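Local coordinates for protein carboxylic ester hydrolase (Aspergillus niger, PDB 7K4O) that hydrolyses carboxylic esters as a tannin acyl hydrolase of the tannase family, probably releasing gallic acid from tannins by a serine-esterase mechanism, at residues A264-C269 / S324-A329; N246-A251 / L271-S276; S22-G27 / S159-A164. All blocks are in the same frame, centred on the assembly; numbering follows the deposited sequence.

Contact 1: residues A264-C269 / S324-A329; sequences ARTDLC and SYQPTA
Two hydrogen bonds grip OG1 of T266, one received from Q326 of the facing loop and the other shared with D417 OD1. The first crosses the contact: Q326 NE2 donates to T266 OG1 over 2.9 Å, nearly straight at 170° and almost in the plane of the amide. T266 puts its hydroxyl in the crowded position between its own N and carbonyl carbon (chi1 63°), while the Q326 chain bends at chi2 and meets it roughly at right angles. That torsion also sends T266 CG2 back over the loop, 3.5 Å from P327 O. The loop is a type II turn from Q326 to A329, closed by A329 N on Q326 O. T328 takes a positive phi (91°), and its OG1 folds back to donate to P327 O. This turn sits against the first turn of helix 266-272, in a tannase whose family belongs to the alpha/beta-hydrolase clan; D417 directly follows sheet strand 410-416, and the Q326 side chain comes close to, but does not contact, what is probably the Ser-His-Asp triad. Nearly one helical turn on from T266, P327 CB rests 3.8 Å from C269 SG, a sulfur already tied to C252. On the far side of the helix start, with R265 as N-cap, D267 OD1 takes two donors: R265 NE at 2.9 Å, from above the carboxylate plane, and L268 N at 2.8 Å, on the anti lone pair. L268 CD1 lies over the centre of the R265 guanidinium, and D267 OD2 turns to R520 and W542, which should keep this buried carboxylate charged.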
ATOM      1  N   ALA A 264       6.655  -4.438 -18.538  1.00 30.26           N
ATOM      2  CA  ALA A 264       7.387  -4.949 -17.366  1.00 30.13           C
ATOM      3  C   ALA A 264       8.610  -4.092 -17.129  1.00 31.84           C
ATOM      4  O   ALA A 264       9.254  -4.284 -16.102  1.00 30.10           O
ATOM      5  CB  ALA A 264       7.794  -6.386 -17.578  1.00 31.73           C
ATOM      6  N   ARG A 265       9.015  -3.251 -18.096  1.00 29.11           N
ATOM      7  CA  ARG A 265      10.228  -2.421 -17.930  1.00 27.59           C
ATOM      8  C   ARG A 265       9.823  -0.957 -18.111  1.00 33.94           C
ATOM      9  O   ARG A 265      10.179  -0.326 -19.151  1.00 31.38           O
ATOM     10  CB  ARG A 265      11.346  -2.899 -18.860  1.00 29.10           C
ATOM     11  CG  ARG A 265      11.832  -4.300 -18.503  1.00 28.31           C
ATOM     12  CD  ARG A 265      12.651  -4.353 -17.222  1.00 27.97           C
ATOM     13  NE  ARG A 265      13.902  -3.659 -17.331  1.00 28.13           N
ATOM     14  CZ  ARG A 265      15.015  -4.137 -17.849  1.00 30.80           C
ATOM     15  NH1 ARG A 265      15.081  -5.394 -18.265  1.00 30.89           N
ATOM     16  NH2 ARG A 265      16.086  -3.376 -17.919  1.00 33.50           N
ATOM     17  N   THR A 266       9.200  -0.391 -17.072  1.00 31.21           N
ATOM     18  CA  THR A 266       8.871   1.052 -17.052  1.00 30.25           C
ATOM     19  C   THR A 266      10.146   1.868 -16.897  1.00 27.09           C
ATOM     20  O   THR A 266      10.100   3.081 -17.242  1.00 31.93           O
ATOM     21  CB  THR A 266       7.839   1.401 -15.976  1.00 27.80           C
ATOM     22  OG1 THR A 266       8.454   1.098 -14.731  1.00 29.01           O
ATOM     23  CG2 THR A 266       6.526   0.714 -16.214  1.00 27.91           C
ATOM     24  N   ASP A 267      11.242   1.282 -16.450  1.00 27.38           N
ATOM     25  CA  ASP A 267      12.563   1.926 -16.378  1.00 29.77           C
ATOM     26  C   ASP A 267      13.048   2.172 -17.827  1.00 32.63           C
ATOM     27  O   ASP A 267      13.436   3.314 -18.164  1.00 31.96           O
ATOM     28  CB  ASP A 267      13.550   1.109 -15.553  1.00 30.42           C
ATOM     29  CG  ASP A 267      13.450  -0.404 -15.648  1.00 33.99           C
ATOM     30  OD1 ASP A 267      12.987  -0.930 -16.720  1.00 32.55           O
ATOM     31  OD2 ASP A 267      13.769  -1.067 -14.629  1.00 30.73           O
ATOM     32  N   LEU A 268      13.087   1.129 -18.659  1.00 32.59           N
ATOM     33  CA  LEU A 268      13.509   1.319 -20.089  1.00 33.08           C
ATOM     34  C   LEU A 268      12.539   2.306 -20.741  1.00 32.03           C
ATOM     35  O   LEU A 268      13.020   3.124 -21.540  1.00 37.52           O
ATOM     36  CB  LEU A 268      13.538  -0.017 -20.835  1.00 32.49           C
ATOM     37  CG  LEU A 268      14.562  -0.997 -20.315  1.00 33.01           C
ATOM     38  CD1 LEU A 268      14.414  -2.344 -21.013  1.00 34.59           C
ATOM     39  CD2 LEU A 268      15.983  -0.461 -20.440  1.00 35.95           C
ATOM     40  N   CYS A 269      11.262   2.270 -20.392  1.00 32.19           N
ATOM     41  CA  CYS A 269      10.263   3.187 -20.962  1.00 34.32           C
ATOM     42  C   CYS A 269      10.662   4.630 -20.629  1.00 36.55           C
ATOM     43  O   CYS A 269      10.744   5.512 -21.529  1.00 35.62           O
ATOM     44  CB  CYS A 269       8.898   2.829 -20.437  1.00 34.80           C
ATOM     45  SG  CYS A 269       7.539   3.588 -21.324  0.99 40.24           S
ATOM     46  N   SER A 324       7.355  11.156  -9.461  1.00 26.34           N
ATOM     47  CA  SER A 324       5.956  10.889  -9.789  1.00 25.44           C
ATOM     48  C   SER A 324       5.814   9.439 -10.264  1.00 23.66           C
ATOM     49  O   SER A 324       6.800   8.665 -10.219  1.00 26.68           O
ATOM     50  CB  SER A 324       5.456  11.888 -10.824  1.00 27.07           C
ATOM     51  OG  SER A 324       4.058  11.825 -10.950  1.00 28.34           O
ATOM     52  N   TYR A 325       4.602   9.121 -10.653  1.00 25.48           N
ATOM     53  CA  TYR A 325       4.210   7.780 -11.147  1.00 25.49           C
ATOM     54  C   TYR A 325       5.028   7.439 -12.382  1.00 30.57           C
ATOM     55  O   TYR A 325       5.471   8.337 -13.151  1.00 28.22           O
ATOM     56  CB  TYR A 325       2.722   7.739 -11.437  1.00 26.25           C
ATOM     57  CG  TYR A 325       1.902   8.376 -10.359  1.00 27.06           C
ATOM     58  CD1 TYR A 325       1.690   7.743  -9.138  1.00 25.18           C
ATOM     59  CD2 TYR A 325       1.377   9.640 -10.504  1.00 24.73           C
ATOM     60  CE1 TYR A 325       0.976   8.344  -8.121  1.00 24.96           C
ATOM     61  CE2 TYR A 325       0.675  10.258  -9.487  1.00 26.30           C
ATOM     62  CZ  TYR A 325       0.446   9.603  -8.290  1.00 26.69           C
ATOM     63  OH  TYR A 325      -0.304  10.217  -7.325  1.00 26.96           O
ATOM     64  N   GLN A 326       5.253   6.151 -12.567  1.00 28.28           N
ATOM     65  CA  GLN A 326       6.000   5.642 -13.739  1.00 29.82           C
ATOM     66  C   GLN A 326       5.219   5.927 -15.024  1.00 23.91           C
ATOM     67  O   GLN A 326       4.000   6.022 -15.033  1.00 26.27           O
ATOM     68  CB  GLN A 326       6.205   4.135 -13.628  1.00 26.85           C
ATOM     69  CG  GLN A 326       7.211   3.714 -12.561  1.00 28.41           C
ATOM     70  CD  GLN A 326       8.579   4.295 -12.753  1.00 28.80           C
ATOM     71  OE1 GLN A 326       8.952   5.311 -12.145  1.00 29.28           O
ATOM     72  NE2 GLN A 326       9.378   3.658 -13.615  1.00 28.19           N
ATOM     73  N   PRO A 327       5.924   6.024 -16.168  1.00 28.77           N
ATOM     74  CA  PRO A 327       5.222   5.909 -17.459  1.00 29.61           C
ATOM     75  C   PRO A 327       4.362   4.631 -17.481  1.00 31.00           C
ATOM     76  O   PRO A 327       4.767   3.636 -16.875  1.00 30.05           O
ATOM     77  CB  PRO A 327       6.378   5.832 -18.471  1.00 31.97           C
ATOM     78  CG  PRO A 327       7.527   6.507 -17.784  1.00 31.59           C
ATOM     79  CD  PRO A 327       7.378   6.170 -16.296  1.00 30.98           C
ATOM     80  N   THR A 328       3.177   4.707 -18.084  1.00 29.52           N
ATOM     81  CA  THR A 328       2.094   3.686 -18.245  1.00 31.88           C
ATOM     82  C   THR A 328       1.097   3.781 -17.098  1.00 30.31           C
ATOM     83  O   THR A 328       0.012   3.265 -17.251  1.00 31.31           O
ATOM     84  CB  THR A 328       2.566   2.239 -18.442  1.00 32.03           C
ATOM     85  OG1 THR A 328       3.147   1.670 -17.275  1.00 31.50           O
ATOM     86  CG2 THR A 328       3.649   2.097 -19.477  1.00 31.40           C
ATOM     87  N   ALA A 329       1.409   4.486 -16.000  1.00 29.90           N
ATOM     88  CA  ALA A 329       0.389   4.738 -14.961  1.00 27.13           C
ATOM     89  C   ALA A 329      -0.651   5.730 -15.482  1.00 27.28           C
ATOM     90  O   ALA A 329      -0.245   6.735 -16.133  1.00 32.79           O
ATOM     91  CB  ALA A 329       1.033   5.231 -13.668  1.00 28.22           C
TER

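Contact 2: residues N246-A251 / L271-S276. With NAG (2-acetamido-2-deoxy-beta-D-glucopyranose), chain G.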
ATOM      1  N   ASN A 246      -1.960   4.895 -23.520  1.00 36.47           N
ATOM      2  CA  ASN A 246      -2.136   3.788 -24.509  1.00 38.72           C
ATOM      3  C   ASN A 246      -0.956   3.767 -25.471  1.00 38.28           C
ATOM      4  O   ASN A 246      -0.429   2.683 -25.717  1.00 37.81           O
ATOM      5  CB  ASN A 246      -3.480   3.859 -25.247  1.00 40.62           C
ATOM      6  CG  ASN A 246      -4.648   3.373 -24.416  1.00 49.00           C
ATOM      7  OD1 ASN A 246      -4.458   2.887 -23.288  1.00 48.73           O
ATOM      8  ND2 ASN A 246      -5.869   3.524 -24.932  1.00 46.42           N
ATOM      9  N   GLU A 247      -0.515   4.910 -26.003  1.00 39.30           N
ATOM     10  CA  GLU A 247       0.642   4.938 -26.946  1.00 38.54           C
ATOM     11  C   GLU A 247       1.957   4.634 -26.248  1.00 39.55           C
ATOM     12  O   GLU A 247       2.897   4.123 -26.917  1.00 38.40           O
ATOM     13  CB  GLU A 247       0.725   6.298 -27.638  1.00 43.21           C
ATOM     14  CG  GLU A 247      -0.428   6.515 -28.593  1.00 43.12           C
ATOM     15  CD  GLU A 247      -0.389   5.539 -29.768  1.00 48.76           C
ATOM     16  OE1 GLU A 247       0.694   5.300 -30.341  1.00 52.79           O
ATOM     17  OE2 GLU A 247      -1.426   4.996 -30.071  1.00 54.17           O
ATOM     18  N   THR A 248       2.078   4.978 -24.942  1.00 38.22           N
ATOM     19  CA  THR A 248       3.291   4.624 -24.169  1.00 33.85           C
ATOM     20  C   THR A 248       3.316   3.095 -24.011  1.00 29.48           C
ATOM     21  O   THR A 248       4.384   2.507 -24.183  1.00 32.25           O
ATOM     22  CB  THR A 248       3.318   5.407 -22.845  1.00 35.55           C
ATOM     23  OG1 THR A 248       3.256   6.816 -23.132  1.00 34.27           O
ATOM     24  CG2 THR A 248       4.548   5.087 -22.031  1.00 36.84           C
ATOM     25  N   ILE A 249       2.179   2.486 -23.709  1.00 35.41           N
ATOM     26  CA  ILE A 249       2.114   0.996 -23.563  1.00 36.78           C
ATOM     27  C   ILE A 249       2.540   0.378 -24.909  1.00 40.23           C
ATOM     28  O   ILE A 249       3.407  -0.530 -24.929  1.00 36.25           O
ATOM     29  CB  ILE A 249       0.733   0.527 -23.117  1.00 33.95           C
ATOM     30  CG1 ILE A 249       0.439   0.942 -21.662  1.00 35.56           C
ATOM     31  CG2 ILE A 249       0.628  -0.972 -23.305  1.00 34.91           C
ATOM     32  CD1 ILE A 249      -0.989   0.783 -21.257  1.00 35.71           C
ATOM     33  N   ALA A 250       2.004   0.893 -26.019  1.00 41.16           N
ATOM     34  CA  ALA A 250       2.315   0.336 -27.369  1.00 40.25           C
ATOM     35  C   ALA A 250       3.809   0.443 -27.646  1.00 39.45           C
ATOM     36  O   ALA A 250       4.414  -0.533 -28.139  1.00 44.95           O
ATOM     37  CB  ALA A 250       1.483   1.038 -28.429  1.00 42.83           C
ATOM     38  N   ALA A 251       4.432   1.560 -27.280  1.00 38.45           N
ATOM     39  CA  ALA A 251       5.846   1.820 -27.617  1.00 37.52           C
ATOM     40  C   ALA A 251       6.776   1.032 -26.690  1.00 38.46           C
ATOM     41  O   ALA A 251       7.905   0.787 -27.089  1.00 37.60           O
ATOM     42  CB  ALA A 251       6.143   3.303 -27.567  1.00 41.77           C
ATOM     43  N   LEU A 271      13.508   5.807 -19.737  1.00 32.42           N
ATOM     44  CA  LEU A 271      14.830   6.148 -20.297  1.00 36.08           C
ATOM     45  C   LEU A 271      14.719   6.374 -21.824  1.00 40.30           C
ATOM     46  O   LEU A 271      15.450   7.243 -22.316  1.00 38.60           O
ATOM     47  CB  LEU A 271      15.823   5.029 -20.008  1.00 36.19           C
ATOM     48  CG  LEU A 271      16.321   4.902 -18.574  1.00 36.74           C
ATOM     49  CD1 LEU A 271      16.909   3.520 -18.398  1.00 37.53           C
ATOM     50  CD2 LEU A 271      17.365   5.960 -18.215  1.00 38.15           C
ATOM     51  N   ASP A 272      13.922   5.596 -22.544  1.00 37.06           N
ATOM     52  CA  ASP A 272      14.111   5.452 -24.008  1.00 40.11           C
ATOM     53  C   ASP A 272      12.919   5.936 -24.828  1.00 40.75           C
ATOM     54  O   ASP A 272      13.098   5.980 -26.037  1.00 45.54           O
ATOM     55  CB  ASP A 272      14.438   4.002 -24.363  1.00 38.73           C
ATOM     56  CG  ASP A 272      15.780   3.567 -23.827  1.00 39.25           C
ATOM     57  OD1 ASP A 272      16.625   4.437 -23.563  1.00 40.84           O
ATOM     58  OD2 ASP A 272      15.972   2.345 -23.645  1.00 44.36           O
ATOM     59  N   PHE A 273      11.746   6.224 -24.273  1.00 38.64           N
ATOM     60  CA  PHE A 273      10.581   6.636 -25.075  1.00 36.91           C
ATOM     61  C   PHE A 273      10.250   8.108 -24.865  1.00 47.03           C
ATOM     62  O   PHE A 273      10.038   8.545 -23.706  1.00 43.13           O
ATOM     63  CB  PHE A 273       9.374   5.781 -24.756  1.00 40.13           C
ATOM     64  CG  PHE A 273       8.169   6.180 -25.552  1.00 36.96           C
ATOM     65  CD1 PHE A 273       8.207   6.129 -26.951  1.00 41.77           C
ATOM     66  CD2 PHE A 273       7.008   6.614 -24.945  1.00 37.04           C
ATOM     67  CE1 PHE A 273       7.092   6.490 -27.696  1.00 37.98           C
ATOM     68  CE2 PHE A 273       5.902   6.986 -25.691  1.00 38.81           C
ATOM     69  CZ  PHE A 273       5.948   6.928 -27.074  1.00 40.09           C
ATOM     70  N   ASP A 274      10.177   8.864 -25.970  1.00 40.38           N
ATOM     71  CA  ASP A 274       9.824  10.303 -25.945  1.00 39.56           C
ATOM     72  C   ASP A 274       8.374  10.453 -26.340  1.00 37.18           C
ATOM     73  O   ASP A 274       8.045  10.160 -27.520  1.00 42.42           O
ATOM     74  CB  ASP A 274      10.713  11.085 -26.906  1.00 44.58           C
ATOM     75  CG  ASP A 274      10.524  12.595 -26.823  1.00 44.56           C
ATOM     76  OD1 ASP A 274       9.486  13.049 -26.322  1.00 39.42           O
ATOM     77  OD2 ASP A 274      11.428  13.298 -27.294  1.00 54.50           O
ATOM     78  N   ILE A 275       7.518  10.928 -25.439  1.00 33.94           N
ATOM     79  CA  ILE A 275       6.067  10.984 -25.717  1.00 35.11           C
ATOM     80  C   ILE A 275       5.774  12.124 -26.716  1.00 37.10           C
ATOM     81  O   ILE A 275       4.622  12.193 -27.168  1.00 38.52           O
ATOM     82  CB  ILE A 275       5.204  11.132 -24.444  1.00 39.59           C
ATOM     83  CG1 ILE A 275       5.450  12.449 -23.711  1.00 38.40           C
ATOM     84  CG2 ILE A 275       5.387   9.920 -23.523  1.00 40.56           C
ATOM     85  CD1 ILE A 275       4.441  12.715 -22.641  1.00 38.97           C
ATOM     86  N   SER A 276       6.745  12.975 -27.029  1.00 39.66           N
ATOM     87  CA  SER A 276       6.573  14.000 -28.117  1.00 46.02           C
ATOM     88  C   SER A 276       6.172  13.323 -29.447  1.00 47.47           C
ATOM     89  O   SER A 276       5.460  13.968 -30.240  1.00 43.48           O
ATOM     90  CB  SER A 276       7.804  14.828 -28.283  1.00 42.88           C
ATOM     91  OG  SER A 276       7.840  15.827 -27.277  1.00 48.88           O
TER
HETATM   92  C1  NAG G   1      -7.138   3.125 -24.278  0.75 52.07           C
HETATM   93  C2  NAG G   1      -8.436   3.537 -24.997  1.00 53.94           C
HETATM   94  C3  NAG G   1      -9.701   2.990 -24.357  0.76 61.16           C
HETATM   95  C4  NAG G   1      -9.526   1.498 -24.363  1.00 63.99           C
HETATM   96  C5  NAG G   1      -8.240   1.129 -23.629  0.94 60.66           C
HETATM   97  C6  NAG G   1      -8.025  -0.373 -23.655  1.00 60.70           C
HETATM   98  C7  NAG G   1      -8.282   5.781 -25.954  0.98 60.20           C
HETATM   99  C8  NAG G   1      -8.382   7.246 -25.641  1.00 59.85           C
HETATM  100  N2  NAG G   1      -8.556   4.975 -24.933  0.91 60.97           N
HETATM  101  O3  NAG G   1     -10.823   3.519 -25.072  1.00 61.12           O
HETATM  102  O4  NAG G   1     -10.624   1.034 -23.627  0.93 69.16           O
HETATM  103  O5  NAG G   1      -7.083   1.707 -24.201  0.86 51.06           O
HETATM  104  O6  NAG G   1      -6.842  -0.671 -22.946  0.81 56.76           O
HETATM  105  O7  NAG G   1      -7.990   5.348 -27.047  1.00 58.43           O
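With CG anti to its backbone N (chi1 180°), F273 swings its ring off the end of helix 266-272 and onto the side of helix 238-252; T248 meets it with CG2 anti to N and OG1 beside N (chi1 -57°). The result is a CH-pi contact at the surface, between the last turns of one helix and the first residue past another. A251 CB stands over one ring face, 3.6 Å from the centroid and 22° off the normal, displaced toward the rim so that it presses closest on CE1 at 3.3 Å, a tight fit. T248 works differently: its OG1 comes to the ring edge, 3.7 Å from F273 CE2. The hydroxyl is hydrogen-bonded to I244 O one turn back, so what it presents to the ring edge is oxygen rather than a donor. I275 follows on the opposite face of the ring with its backbone N, and its CG2 reaches T248 OG1 at 3.8 Å. Between the two, D274 OD1 accepts from S276 N at 2.8 Å, an Asx turn that bends the chain into the short 3-10 segment; K307 pairs with the same oxygen. At the start of the 246-251 segment helix 238-252 carries a sugar: N246 ND2 is bonded covalently to C1 of the N-acetylglucosamine at 1.5 Å, and D242 OD2 is hydrogen-bonded to that sugar.

Contact 3: residues S22-G27 / S159-A164; sequences SEFIQG and SLIGKA
The ring of F24 enters edge first, like a blade, into the shallow hollow that L160, I161 and A164 make on the flank of helix 144-169. Its tip does the touching. CE1 comes to 3.6 Å from I161 CG1, with the two side chains crossing at about a right angle, while CZ reaches 3.7 Å from L160 O, a carbonyl lying near the ring plane. A164 CB closes the hollow more loosely, 4.4 Å from F24 CE2. To get there F24 adopts a chi1 of 100°, well away from a staggered value, so its placement probably costs some torsional strain. The second bump is I25. Its CD1 sits beside the L160 branch, 3.7 Å from L160 CD1, and the two chains cross obliquely; its CG1 also lies over one face of the F24 ring, so loop residue and ring form a single wedge. The backbone behind this wedge is drawn into a tight bend by G27 N, which donates to E23 OE1 on the syn lone pair (2.8 Å, 163°). G27, with a positive phi that favours glycine, also bonds through its backbone to D67. In the fold, the loop leads into strand 28-47 at one margin of the central sheet, and I161 continues inward onto F62 and Y64 of strand 50-66. Across the contact everything is apolar apart from L160 O, which faces the weakly positive C-H edge of F24, so the join depends on shape and on the burial of carbon, perhaps with a slight electrostatic gain at that carbonyl.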
ATOM      1  N   SER A  22      -7.418  -7.551  31.798  1.00 30.44           N
ATOM      2  CA  SER A  22      -7.168  -6.092  31.873  1.00 32.62           C
ATOM      3  C   SER A  22      -5.808  -5.831  32.567  1.00 29.94           C
ATOM      4  O   SER A  22      -5.356  -6.583  33.470  1.00 29.72           O
ATOM      5  CB  SER A  22      -8.328  -5.368  32.520  1.00 33.67           C
ATOM      6  OG  SER A  22      -9.497  -5.479  31.741  1.00 35.17           O
ATOM      7  N   GLU A  23      -5.114  -4.805  32.095  1.00 30.09           N
ATOM      8  CA  GLU A  23      -3.765  -4.362  32.517  1.00 28.78           C
ATOM      9  C   GLU A  23      -2.681  -5.344  32.121  1.00 26.94           C
ATOM     10  O   GLU A  23      -1.515  -5.095  32.474  1.00 28.35           O
ATOM     11  CB  GLU A  23      -3.720  -3.958  33.994  1.00 27.90           C
ATOM     12  CG  GLU A  23      -4.849  -3.042  34.354  1.00 27.31           C
ATOM     13  CD  GLU A  23      -4.842  -1.687  33.623  1.00 27.91           C
ATOM     14  OE1 GLU A  23      -3.736  -1.243  33.189  1.00 26.14           O
ATOM     15  OE2 GLU A  23      -5.919  -1.062  33.538  1.00 28.16           O
ATOM     16  N   PHE A  24      -2.970  -6.295  31.232  1.00 27.02           N
ATOM     17  CA  PHE A  24      -1.860  -7.123  30.688  1.00 26.88           C
ATOM     18  C   PHE A  24      -0.953  -6.180  29.870  1.00 27.65           C
ATOM     19  O   PHE A  24       0.224  -6.425  29.746  1.00 28.21           O
ATOM     20  CB  PHE A  24      -2.380  -8.376  29.998  1.00 30.78           C
ATOM     21  CG  PHE A  24      -2.423  -8.266  28.510  1.00 29.14           C
ATOM     22  CD1 PHE A  24      -3.417  -7.538  27.896  1.00 34.05           C
ATOM     23  CD2 PHE A  24      -1.462  -8.869  27.734  1.00 32.14           C
ATOM     24  CE1 PHE A  24      -3.448  -7.421  26.521  1.00 34.04           C
ATOM     25  CE2 PHE A  24      -1.498  -8.758  26.361  1.00 30.89           C
ATOM     26  CZ  PHE A  24      -2.492  -8.041  25.761  1.00 32.53           C
ATOM     27  N   ILE A  25      -1.574  -5.218  29.206  1.00 26.22           N
ATOM     28  CA  ILE A  25      -0.885  -3.984  28.730  1.00 26.47           C
ATOM     29  C   ILE A  25      -1.287  -2.916  29.751  1.00 23.37           C
ATOM     30  O   ILE A  25      -2.512  -2.637  29.838  1.00 23.73           O
ATOM     31  CB  ILE A  25      -1.307  -3.572  27.309  1.00 26.50           C
ATOM     32  CG1 ILE A  25      -1.049  -4.657  26.259  1.00 27.41           C
ATOM     33  CG2 ILE A  25      -0.612  -2.273  26.907  1.00 29.44           C
ATOM     34  CD1 ILE A  25      -1.780  -4.395  24.989  1.00 28.45           C
ATOM     35  N   GLN A  26      -0.325  -2.328  30.450  1.00 25.02           N
ATOM     36  CA  GLN A  26      -0.733  -1.302  31.431  1.00 24.51           C
ATOM     37  C   GLN A  26      -1.412  -0.159  30.673  1.00 23.07           C
ATOM     38  O   GLN A  26      -0.847   0.322  29.668  1.00 25.32           O
ATOM     39  CB  GLN A  26       0.473  -0.804  32.225  1.00 25.23           C
ATOM     40  CG  GLN A  26       0.054   0.087  33.370  1.00 26.90           C
ATOM     41  CD  GLN A  26       1.203   0.432  34.279  1.00 29.94           C
ATOM     42  OE1 GLN A  26       2.286   0.759  33.824  1.00 31.33           O
ATOM     43  NE2 GLN A  26       0.972   0.282  35.570  1.00 34.52           N
ATOM     44  N   GLY A  27      -2.566   0.285  31.153  1.00 22.34           N
ATOM     45  CA  GLY A  27      -3.359   1.349  30.521  1.00 24.25           C
ATOM     46  C   GLY A  27      -4.470   0.831  29.646  1.00 22.51           C
ATOM     47  O   GLY A  27      -5.206   1.637  29.090  1.00 25.04           O
ATOM     48  N   SER A 159      -2.077  -6.658  17.782  1.00 18.85           N
ATOM     49  CA  SER A 159      -1.174  -7.834  17.792  1.00 20.38           C
ATOM     50  C   SER A 159      -1.017  -8.352  19.211  1.00 20.27           C
ATOM     51  O   SER A 159      -1.086  -9.607  19.419  1.00 19.98           O
ATOM     52  CB  SER A 159       0.146  -7.509  17.174  1.00 21.18           C
ATOM     53  OG  SER A 159      -0.010  -7.264  15.795  1.00 23.73           O
ATOM     54  N   LEU A 160      -0.767  -7.489  20.195  1.00 19.43           N
ATOM     55  CA  LEU A 160      -0.532  -7.985  21.574  1.00 20.56           C
ATOM     56  C   LEU A 160      -1.772  -8.724  22.062  1.00 21.89           C
ATOM     57  O   LEU A 160      -1.646  -9.823  22.610  1.00 21.62           O
ATOM     58  CB  LEU A 160      -0.190  -6.826  22.489  1.00 22.52           C
ATOM     59  CG  LEU A 160       1.199  -6.247  22.281  1.00 21.88           C
ATOM     60  CD1 LEU A 160       1.353  -4.912  23.012  1.00 23.55           C
ATOM     61  CD2 LEU A 160       2.244  -7.223  22.785  1.00 25.46           C
ATOM     62  N   ILE A 161      -2.950  -8.130  21.909  1.00 19.53           N
ATOM     63  CA  ILE A 161      -4.206  -8.741  22.428  1.00 20.18           C
ATOM     64  C   ILE A 161      -4.558 -10.006  21.626  1.00 21.29           C
ATOM     65  O   ILE A 161      -4.893 -11.052  22.253  1.00 21.44           O
ATOM     66  CB  ILE A 161      -5.356  -7.735  22.415  1.00 20.51           C
ATOM     67  CG1 ILE A 161      -5.076  -6.617  23.386  1.00 21.79           C
ATOM     68  CG2 ILE A 161      -6.662  -8.443  22.690  1.00 23.01           C
ATOM     69  CD1 ILE A 161      -5.977  -5.405  23.171  1.00 23.60           C
ATOM     70  N   GLY A 162      -4.513  -9.928  20.314  1.00 19.87           N
ATOM     71  CA  GLY A 162      -4.914 -11.030  19.426  1.00 20.05           C
ATOM     72  C   GLY A 162      -4.022 -12.243  19.580  1.00 20.22           C
ATOM     73  O   GLY A 162      -4.514 -13.372  19.651  1.00 20.44           O
ATOM     74  N   LYS A 163      -2.716 -12.024  19.679  1.00 20.78           N
ATOM     75  CA  LYS A 163      -1.770 -13.151  19.855  1.00 21.97           C
ATOM     76  C   LYS A 163      -2.032 -13.821  21.210  1.00 21.15           C
ATOM     77  O   LYS A 163      -1.994 -15.044  21.260  1.00 21.67           O
ATOM     78  CB  LYS A 163      -0.325 -12.715  19.679  1.00 20.19           C
ATOM     79  CG  LYS A 163      -0.005 -12.329  18.244  1.00 20.99           C
ATOM     80  CD  LYS A 163       1.299 -11.554  18.080  1.00 23.63           C
ATOM     81  CE  LYS A 163       2.511 -12.312  18.538  1.00 24.21           C
ATOM     82  NZ  LYS A 163       3.737 -11.471  18.470  1.00 24.75           N
ATOM     83  N   ALA A 164      -2.277 -13.077  22.262  1.00 20.20           N
ATOM     84  CA  ALA A 164      -2.518 -13.659  23.584  1.00 22.02           C
ATOM     85  C   ALA A 164      -3.832 -14.465  23.546  1.00 23.91           C
ATOM     86  O   ALA A 164      -3.860 -15.577  24.099  1.00 22.40           O
ATOM     87  CB  ALA A 164      -2.545 -12.625  24.666  1.00 25.24           C
TER

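Overall arrangement
Contact 3 closes first along the chain and stands alone, on the other side of the chain's centre from contacts 1 and 2, where the loop before edge strand 28-47 meets helix 144-169, which packs on strands 50-66 and 89-93 of the central sheet. Its centre is about 44 Å from that of contact 1 and about 53 Å from that of contact 2. Contacts 1 and 2, only about 9 Å apart between centres, interleave along the sequence and share helix 266-272. T248 joins them: its CG2 touches C269 SG at 3.4 Å and also packs on P327 and T328. The C252-C269 disulfide and the calcium-binding loop link the same two helices, so this region is tied together at several points.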